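Local structure of protein archease (Thermotoga maritima, 1J5U) at residues Tyr32-Leu44 against Ala85-Lys97. The protein probably activates the tRNA-splicing ligase RtcB by promoting its guanylylation, and binds calcium. Numbering follows the deposited sequence.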
loop_
_atom_site.group_PDB
_atom_site.type_symbol
_atom_site.label_atom_id
_atom_site.label_comp_id
_atom_site.label_asym_id
_atom_site.label_seq_id
_atom_site.Cartn_x
_atom_site.Cartn_y
_atom_site.Cartn_z
ATOM N N TYR A 32 -4.243 -0.756 -13.294
ATOM C CA TYR A 32 -3.692 0.083 -12.241
ATOM C C TYR A 32 -4.531 -0.043 -10.977
ATOM O O TYR A 32 -4.002 -0.097 -9.876
ATOM C CB TYR A 32 -3.669 1.540 -12.710
ATOM C CG TYR A 32 -3.267 2.526 -11.640
ATOM C CD1 TYR A 32 -1.927 2.689 -11.270
ATOM C CD2 TYR A 32 -4.223 3.297 -11.003
ATOM C CE1 TYR A 32 -1.559 3.606 -10.288
ATOM C CE2 TYR A 32 -3.865 4.219 -10.023
ATOM C CZ TYR A 32 -2.533 4.365 -9.667
ATOM O OH TYR A 32 -2.199 5.272 -8.690
ATOM N N GLU A 33 -5.845 -0.085 -11.150
ATOM C CA GLU A 33 -6.749 -0.215 -10.020
ATOM C C GLU A 33 -6.512 -1.533 -9.275
ATOM O O GLU A 33 -6.537 -1.564 -8.042
ATOM C CB GLU A 33 -8.199 -0.154 -10.496
ATOM C CG GLU A 33 -9.195 -0.243 -9.369
ATOM C CD GLU A 33 -10.638 -0.083 -9.842
ATOM O OE1 GLU A 33 -10.845 0.270 -11.017
ATOM O OE2 GLU A 33 -11.557 -0.304 -9.029
ATOM N N GLU A 34 -6.274 -2.617 -10.013
ATOM C CA GLU A 34 -6.047 -3.910 -9.368
ATOM C C GLU A 34 -4.698 -3.935 -8.630
ATOM O O GLU A 34 -4.553 -4.649 -7.650
ATOM C CB GLU A 34 -6.131 -5.062 -10.377
ATOM C CG GLU A 34 -7.543 -5.285 -10.902
ATOM C CD GLU A 34 -7.684 -6.596 -11.672
ATOM O OE1 GLU A 34 -6.664 -7.244 -12.002
ATOM O OE2 GLU A 34 -8.827 -6.969 -11.959
ATOM N N LEU A 35 -3.722 -3.170 -9.106
ATOM C CA LEU A 35 -2.458 -3.107 -8.388
ATOM C C LEU A 35 -2.706 -2.400 -7.062
ATOM O O LEU A 35 -2.123 -2.767 -6.048
ATOM C CB LEU A 35 -1.393 -2.364 -9.188
ATOM C CG LEU A 35 -1.027 -3.070 -10.503
ATOM C CD1 LEU A 35 0.142 -2.360 -11.116
ATOM C CD2 LEU A 35 -0.659 -4.548 -10.234
ATOM N N LEU A 36 -3.565 -1.376 -7.067
ATOM C CA LEU A 36 -3.874 -0.677 -5.812
ATOM C C LEU A 36 -4.658 -1.607 -4.882
ATOM O O LEU A 36 -4.503 -1.535 -3.668
ATOM C CB LEU A 36 -4.682 0.609 -6.058
ATOM C CG LEU A 36 -3.860 1.832 -6.516
ATOM C CD1 LEU A 36 -4.806 2.955 -6.936
ATOM C CD2 LEU A 36 -2.949 2.300 -5.382
ATOM N N GLU A 37 -5.510 -2.465 -5.443
ATOM C CA GLU A 37 -6.274 -3.408 -4.625
ATOM C C GLU A 37 -5.250 -4.346 -3.954
ATOM O O GLU A 37 -5.398 -4.705 -2.790
ATOM C CB GLU A 37 -7.236 -4.245 -5.495
ATOM C CG GLU A 37 -8.503 -3.484 -5.992
ATOM C CD GLU A 37 -9.207 -4.185 -7.168
ATOM O OE1 GLU A 37 -9.281 -5.419 -7.164
ATOM O OE2 GLU A 37 -9.690 -3.511 -8.101
ATOM N N GLU A 38 -4.222 -4.749 -4.705
ATOM C CA GLU A 38 -3.195 -5.621 -4.135
ATOM C C GLU A 38 -2.341 -4.883 -3.072
ATOM O O GLU A 38 -1.922 -5.475 -2.078
ATOM C CB GLU A 38 -2.327 -6.198 -5.254
ATOM C CG GLU A 38 -3.028 -7.357 -6.009
ATOM C CD GLU A 38 -3.504 -8.452 -5.064
ATOM O OE1 GLU A 38 -2.847 -8.649 -4.023
ATOM O OE2 GLU A 38 -4.526 -9.125 -5.352
ATOM N N ALA A 39 -2.087 -3.591 -3.271
ATOM C CA ALA A 39 -1.331 -2.815 -2.262
ATOM C C ALA A 39 -2.189 -2.803 -0.997
ATOM O O ALA A 39 -1.691 -2.963 0.124
ATOM C CB ALA A 39 -1.078 -1.369 -2.749
ATOM N N ARG A 40 -3.488 -2.606 -1.179
ATOM C CA ARG A 40 -4.416 -2.622 -0.057
ATOM C C ARG A 40 -4.343 -3.989 0.660
ATOM O O ARG A 40 -4.222 -4.054 1.882
ATOM C CB ARG A 40 -5.860 -2.403 -0.540
ATOM C CG ARG A 40 -6.912 -2.675 0.560
ATOM C CD ARG A 40 -8.302 -2.967 -0.057
ATOM N NE ARG A 40 -8.239 -4.203 -0.832
ATOM C CZ ARG A 40 -9.089 -4.542 -1.797
ATOM N NH1 ARG A 40 -10.100 -3.732 -2.107
ATOM N NH2 ARG A 40 -8.894 -5.660 -2.494
ATOM N N ASN A 41 -4.464 -5.073 -0.104
ATOM C CA ASN A 41 -4.404 -6.411 0.481
ATOM C C ASN A 41 -3.139 -6.606 1.326
ATOM O O ASN A 41 -3.204 -7.161 2.416
ATOM C CB ASN A 41 -4.468 -7.488 -0.623
ATOM C CG ASN A 41 -5.820 -7.541 -1.300
ATOM O OD1 ASN A 41 -6.800 -7.007 -0.779
ATOM N ND2 ASN A 41 -5.889 -8.195 -2.464
ATOM N N ILE A 42 -2.001 -6.144 0.823
ATOM C CA ILE A 42 -0.732 -6.264 1.532
ATOM C C ILE A 42 -0.767 -5.535 2.880
ATOM O O ILE A 42 -0.381 -6.106 3.911
ATOM C CB ILE A 42 0.450 -5.703 0.675
ATOM C CG1 ILE A 42 0.711 -6.623 -0.537
ATOM C CG2 ILE A 42 1.723 -5.573 1.543
ATOM C CD1 ILE A 42 1.783 -6.104 -1.496
ATOM N N LEU A 43 -1.238 -4.281 2.869
ATOM C CA LEU A 43 -1.328 -3.474 4.083
ATOM C C LEU A 43 -2.178 -4.138 5.180
ATOM O O LEU A 43 -1.764 -4.210 6.348
ATOM C CB LEU A 43 -1.890 -2.060 3.750
ATOM C CG LEU A 43 -1.008 -1.145 2.878
ATOM C CD1 LEU A 43 -1.732 0.193 2.636
ATOM C CD2 LEU A 43 0.350 -0.888 3.576
ATOM N N LEU A 44 -3.351 -4.634 4.808
ATOM C CA LEU A 44 -4.265 -5.297 5.749
ATOM C C LEU A 44 -3.692 -6.614 6.295
ATOM O O LEU A 44 -3.778 -6.909 7.493
ATOM C CB LEU A 44 -5.590 -5.613 5.055
ATOM C CG LEU A 44 -6.373 -4.395 4.553
ATOM C CD1 LEU A 44 -7.636 -4.838 3.823
ATOM C CD2 LEU A 44 -6.715 -3.525 5.742
ATOM N N ALA A 85 -8.413 2.102 7.627
ATOM C CA ALA A 85 -7.779 1.235 6.641
ATOM C C ALA A 85 -8.528 1.168 5.305
ATOM O O ALA A 85 -9.759 1.127 5.274
ATOM C CB ALA A 85 -7.623 -0.173 7.224
ATOM N N PRO A 86 -7.785 1.186 4.186
ATOM C CA PRO A 86 -8.427 1.110 2.867
ATOM C C PRO A 86 -9.166 -0.230 2.773
ATOM O O PRO A 86 -8.630 -1.275 3.134
ATOM C CB PRO A 86 -7.245 1.223 1.895
ATOM C CG PRO A 86 -6.089 0.584 2.693
ATOM C CD PRO A 86 -6.310 1.238 4.061
ATOM N N TRP A 87 -10.397 -0.206 2.283
ATOM C CA TRP A 87 -11.190 -1.427 2.206
ATOM C C TRP A 87 -11.725 -1.745 0.808
ATOM O O TRP A 87 -11.554 -2.867 0.292
ATOM C CB TRP A 87 -12.348 -1.324 3.222
ATOM C CG TRP A 87 -13.347 -2.445 3.160
ATOM C CD1 TRP A 87 -13.102 -3.787 3.309
ATOM C CD2 TRP A 87 -14.752 -2.318 2.943
ATOM N NE1 TRP A 87 -14.272 -4.496 3.196
ATOM C CE2 TRP A 87 -15.301 -3.620 2.971
ATOM C CE3 TRP A 87 -15.604 -1.225 2.729
ATOM C CZ2 TRP A 87 -16.669 -3.862 2.792
ATOM C CZ3 TRP A 87 -16.971 -1.464 2.551
ATOM C CH2 TRP A 87 -17.487 -2.777 2.585
ATOM N N ARG A 88 -12.382 -0.764 0.195
ATOM C CA ARG A 88 -12.924 -0.960 -1.140
ATOM C C ARG A 88 -12.475 0.159 -2.068
ATOM O O ARG A 88 -12.186 1.267 -1.623
ATOM C CB ARG A 88 -14.455 -1.024 -1.087
ATOM C CG ARG A 88 -14.973 -2.341 -0.491
ATOM C CD ARG A 88 -14.810 -3.494 -1.488
ATOM N NE ARG A 88 -15.110 -4.807 -0.913
ATOM C CZ ARG A 88 -14.237 -5.553 -0.237
ATOM N NH1 ARG A 88 -12.994 -5.123 -0.038
ATOM N NH2 ARG A 88 -14.603 -6.738 0.236
ATOM N N ILE A 89 -12.405 -0.155 -3.351
ATOM C CA ILE A 89 -11.984 0.810 -4.350
ATOM C C ILE A 89 -12.966 0.769 -5.504
ATOM O O ILE A 89 -13.275 -0.303 -6.050
ATOM C CB ILE A 89 -10.570 0.496 -4.872
ATOM C CG1 ILE A 89 -9.599 0.382 -3.683
ATOM C CG2 ILE A 89 -10.131 1.607 -5.847
ATOM C CD1 ILE A 89 -8.240 -0.210 -4.036
ATOM N N LYS A 90 -13.451 1.949 -5.871
ATOM C CA LYS A 90 -14.433 2.079 -6.943
ATOM C C LYS A 90 -14.034 3.192 -7.904
ATOM O O LYS A 90 -13.841 4.330 -7.493
ATOM C CB LYS A 90 -15.802 2.371 -6.313
ATOM C CG LYS A 90 -16.938 2.685 -7.290
ATOM C CD LYS A 90 -18.224 2.989 -6.504
ATOM C CE LYS A 90 -19.240 3.707 -7.370
ATOM N NZ LYS A 90 -19.353 3.032 -8.701
ATOM N N ARG A 91 -13.882 2.860 -9.177
ATOM C CA ARG A 91 -13.524 3.862 -10.166
ATOM C C ARG A 91 -14.724 4.774 -10.414
ATOM O O ARG A 91 -15.863 4.320 -10.449
ATOM C CB ARG A 91 -13.112 3.204 -11.490
ATOM C CG ARG A 91 -12.876 4.191 -12.622
ATOM C CD ARG A 91 -12.191 3.535 -13.822
ATOM N NE ARG A 91 -12.016 4.480 -14.921
ATOM C CZ ARG A 91 -11.184 4.296 -15.945
ATOM N NH1 ARG A 91 -10.439 3.191 -16.009
ATOM N NH2 ARG A 91 -11.087 5.219 -16.899
ATOM N N GLU A 92 -14.443 6.060 -10.563
ATOM C CA GLU A 92 -15.460 7.071 -10.843
ATOM C C GLU A 92 -14.787 8.013 -11.828
ATOM O O GLU A 92 -14.029 8.899 -11.437
ATOM C CB GLU A 92 -15.857 7.806 -9.557
ATOM C CG GLU A 92 -17.276 7.467 -9.108
ATOM C CD GLU A 92 -17.526 7.783 -7.663
ATOM O OE1 GLU A 92 -17.024 8.827 -7.191
ATOM O OE2 GLU A 92 -18.233 6.994 -7.002
ATOM N N GLY A 93 -15.039 7.786 -13.113
ATOM C CA GLY A 93 -14.418 8.607 -14.137
ATOM C C GLY A 93 -12.913 8.376 -14.160
ATOM O O GLY A 93 -12.451 7.239 -14.275
ATOM N N ASN A 94 -12.140 9.449 -14.049
ATOM C CA ASN A 94 -10.695 9.317 -14.059
ATOM C C ASN A 94 -10.153 9.450 -12.634
ATOM O O ASN A 94 -9.054 9.957 -12.403
ATOM C CB ASN A 94 -10.075 10.357 -15.010
ATOM C CG ASN A 94 -10.268 11.788 -14.538
ATOM O OD1 ASN A 94 -11.159 12.083 -13.754
ATOM N ND2 ASN A 94 -9.424 12.690 -15.036
ATOM N N GLU A 95 -10.953 8.981 -11.681
ATOM C CA GLU A 95 -10.586 9.014 -10.273
ATOM C C GLU A 95 -11.016 7.742 -9.577
ATOM O O GLU A 95 -11.842 7.004 -10.090
ATOM C CB GLU A 95 -11.269 10.148 -9.556
ATOM C CG GLU A 95 -10.905 11.517 -10.029
ATOM C CD GLU A 95 -11.691 12.532 -9.267
ATOM O OE1 GLU A 95 -11.190 13.003 -8.214
ATOM O OE2 GLU A 95 -12.826 12.829 -9.713
ATOM N N LEU A 96 -10.454 7.504 -8.398
ATOM C CA LEU A 96 -10.814 6.328 -7.632
ATOM C C LEU A 96 -11.380 6.727 -6.284
ATOM O O LEU A 96 -10.766 7.513 -5.548
ATOM C CB LEU A 96 -9.591 5.442 -7.416
ATOM C CG LEU A 96 -8.967 4.897 -8.699
ATOM C CD1 LEU A 96 -7.620 4.268 -8.316
ATOM C CD2 LEU A 96 -9.893 3.851 -9.358
ATOM N N LYS A 97 -12.556 6.198 -5.974
ATOM C CA LYS A 97 -13.185 6.449 -4.684
ATOM C C LYS A 97 -12.815 5.273 -3.788
ATOM O O LYS A 97 -13.152 4.107 -4.065
ATOM C CB LYS A 97 -14.709 6.539 -4.800
ATOM C CG LYS A 97 -15.402 6.551 -3.447
ATOM C CD LYS A 97 -16.937 6.456 -3.557
ATOM C CE LYS A 97 -17.589 7.782 -3.847
ATOM N NZ LYS A 97 -19.103 7.683 -3.760
HETATM O O HOH W 1 -14.019 -0.000 -9.935
HETATM O O HOH W 2 -12.193 -3.033 -3.991
#
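Helix 32-44 packs against strand 85-92 with its axis 8.5 Å away at closest approach. The two run roughly antiparallel, at 146°. R40 sits over P86 and E37 over I89. A type II' turn from E92 to E95 folds the chain back into strand 95-97, which brings L96 under the start of the helix. I89 points toward the helix. Its CD1 lies against the helix backbone, 3.8 Å from E37 CA, and also meets CG of E37 and CB of L36. L96, from strand 95-97, packs CD1 tightly on L36 CD1 at 3.4 Å and also near the Y32 ring. Its other methyl, CD2, lies against the carboxylate end of E33. At the far end, L44 CD2 meets A85 CB. This is the helix-on-sheet layer of the archease fold: helix 32-47 packs on strand 84-92 of one antiparallel sheet, while L35 and I42 on its other side meet strand 23-29 of a second sheet, and helix 66-81 adds F69 beside L36 and W76 beside R40. W87 and R88 form a classic beta bulge opposite T99. R40 runs over P86, its CG 4.0 Å from P86 CG. With CG anti to the backbone N (chi1 169°), the chain leads toward the strand, and a bend at chi3 swings the guanidinium outward beside N41. There NE and NH2 both hold N41 OD1, from the same face of the amide, while NH1 lies 2.9 Å from W87 O. Water 2 links NH1 to I89 N. A leucine here would probably leave N41 OD1 without these two donors and break the water link to the strand. Water 1 makes a second bridge, donating to E33 OE2 at 2.6 Å and accepting from R91 N.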